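PDB 6I5O: SPbeta prophage-derived uncharacterized protein YomS from Bacillus subtilis, which is of unknown function but belongs to the prophage's lytic cassette and may assemble from all-beta subunits into a five-copy oligomer. Local coordinates for the interface of chains A and B. Residues are numbered along the deposited sequence; one frame, centred on the assembly and turned at random. Chains: chain A/B, SPBc2 prophage-derived uncharacterized protein YomS.

The interface of chains A and B. Residues chain A 42, 73, 88, 90; chain B 58, 68, 92, 95-96.
A:Lys73 reaches across to B:Asp92 and B:Leu96 where two copies of this all-beta protein meet, a contact between non-equivalent surfaces and part of a five-copy assembly that may be the biological one. Its NZ donates to the main-chain O of B:Asp92 at 2.9 Å, from above the carbonyl plane, with a C=O to donor angle of 138°. A long, flexible lysine suits this place: extended only at chi2, the chain then bends at chi3 and chi4 (79° and 74°), which turns the ammonium back toward its own subunit. There it forms a salt bridge with A:Asp90: A:Lys73 NZ lies 2.7 Å from A:Asp90 OD2, on the syn lone pair of that oxygen. The other carboxylate oxygen, OD1, accepts a hydrogen bond from A:Thr42 OG1, met from above the carboxylate plane, so both carboxylate oxygens are engaged. B:Asp92 OD2 lies 4.0 Å from A:Lys73 NZ, and the lysine charge probably eases the closeness of the two carboxylates.

B:Leu96 is central to the apolar part. Its branched end runs antiparallel to the lysine methylenes, and methyl CD2 sits over one face of the A:Tyr88 ring, 3.7 Å from the centroid, a CH-pi contact. The small B:Ala58 CB packs against A:Tyr88 CE2 at 3.4 Å, while B:Leu68 CD1 touches A:Lys73 CE.

B:Gly95, without a side chain, lets its backbone lie close to A:Thr42. One water links its N to A:Thr42 OG1 and A:Lys73 NZ; another joins its O to A:Thr42 O.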
loop_
_atom_site.group_PDB
_atom_site.type_symbol
_atom_site.label_atom_id
_atom_site.label_comp_id
_atom_site.label_asym_id
_atom_site.label_seq_id
_atom_site.Cartn_x
_atom_site.Cartn_y
_atom_site.Cartn_z
ATOM N N THR A 42 12.017 7.793 -6.879
ATOM C CA THR A 42 12.512 8.672 -5.810
ATOM C C THR A 42 13.533 9.609 -6.433
ATOM O O THR A 42 14.542 9.137 -6.975
ATOM C CB THR A 42 13.142 7.865 -4.674
ATOM O OG1 THR A 42 12.150 6.989 -4.116
ATOM C CG2 THR A 42 13.656 8.763 -3.564
ATOM N N LYS A 73 10.546 12.670 1.666
ATOM C CA LYS A 73 10.924 11.560 2.581
ATOM C C LYS A 73 11.413 12.085 3.924
ATOM O O LYS A 73 11.507 11.256 4.864
ATOM C CB LYS A 73 11.983 10.653 1.978
ATOM C CG LYS A 73 11.532 9.923 0.754
ATOM C CD LYS A 73 12.509 8.929 0.234
ATOM C CE LYS A 73 12.543 7.636 0.972
ATOM N NZ LYS A 73 11.327 6.850 0.610
ATOM N N TYR A 88 14.749 14.207 -0.789
ATOM C CA TYR A 88 14.206 13.099 -1.587
ATOM C C TYR A 88 12.690 13.285 -1.710
ATOM O O TYR A 88 12.000 13.537 -0.686
ATOM C CB TYR A 88 14.477 11.761 -0.910
ATOM C CG TYR A 88 15.927 11.338 -0.966
ATOM C CD1 TYR A 88 16.463 10.620 -2.023
ATOM C CD2 TYR A 88 16.722 11.575 0.129
ATOM C CE1 TYR A 88 17.785 10.194 -2.036
ATOM C CE2 TYR A 88 18.043 11.152 0.134
ATOM C CZ TYR A 88 18.579 10.474 -0.924
ATOM O OH TYR A 88 19.879 10.045 -0.871
ATOM N N ASP A 90 9.259 11.162 -3.327
ATOM C CA ASP A 90 8.726 9.869 -3.806
ATOM C C ASP A 90 7.470 10.081 -4.651
ATOM O O ASP A 90 6.592 10.863 -4.254
ATOM C CB ASP A 90 8.356 8.977 -2.646
ATOM C CG ASP A 90 9.482 8.315 -1.940
ATOM O OD1 ASP A 90 10.625 8.318 -2.485
ATOM O OD2 ASP A 90 9.210 7.910 -0.775
ATOM N N ALA B 58 19.170 8.991 4.985
ATOM C CA ALA B 58 19.428 8.488 3.611
ATOM C C ALA B 58 20.706 9.141 3.124
ATOM O O ALA B 58 20.954 10.297 3.476
ATOM C CB ALA B 58 18.303 8.858 2.677
ATOM N N LEU B 68 15.722 11.147 7.313
ATOM C CA LEU B 68 14.805 10.159 6.727
ATOM C C LEU B 68 13.742 9.796 7.747
ATOM O O LEU B 68 14.074 9.284 8.836
ATOM C CB LEU B 68 15.625 8.942 6.325
ATOM C CG LEU B 68 14.841 7.745 5.803
ATOM C CD1 LEU B 68 14.195 8.045 4.511
ATOM C CD2 LEU B 68 15.723 6.534 5.668
ATOM N N ASP B 92 10.610 2.996 4.096
ATOM C CA ASP B 92 10.562 2.712 2.641
ATOM C C ASP B 92 11.865 3.193 2.009
ATOM O O ASP B 92 12.130 4.417 2.033
ATOM C CB ASP B 92 9.387 3.437 2.019
ATOM C CG ASP B 92 9.355 3.362 0.506
ATOM O OD1 ASP B 92 10.147 2.594 -0.096
ATOM O OD2 ASP B 92 8.477 4.082 -0.075
ATOM N N GLY B 95 13.980 3.512 -3.258
ATOM C CA GLY B 95 14.545 4.496 -4.171
ATOM C C GLY B 95 15.760 5.200 -3.587
ATOM O O GLY B 95 16.126 6.256 -4.125
ATOM N N LEU B 96 16.418 4.626 -2.586
ATOM C CA LEU B 96 17.598 5.240 -1.926
ATOM C C LEU B 96 18.846 4.478 -2.301
ATOM O O LEU B 96 18.788 3.269 -2.497
ATOM C CB LEU B 96 17.416 5.171 -0.414
ATOM C CG LEU B 96 16.198 5.925 0.109
ATOM C CD1 LEU B 96 16.158 5.823 1.628
ATOM C CD2 LEU B 96 16.170 7.385 -0.285
HETATM O O HOH W 1 16.870 8.714 -5.269
HETATM O O HOH W 2 12.280 5.231 -1.621
#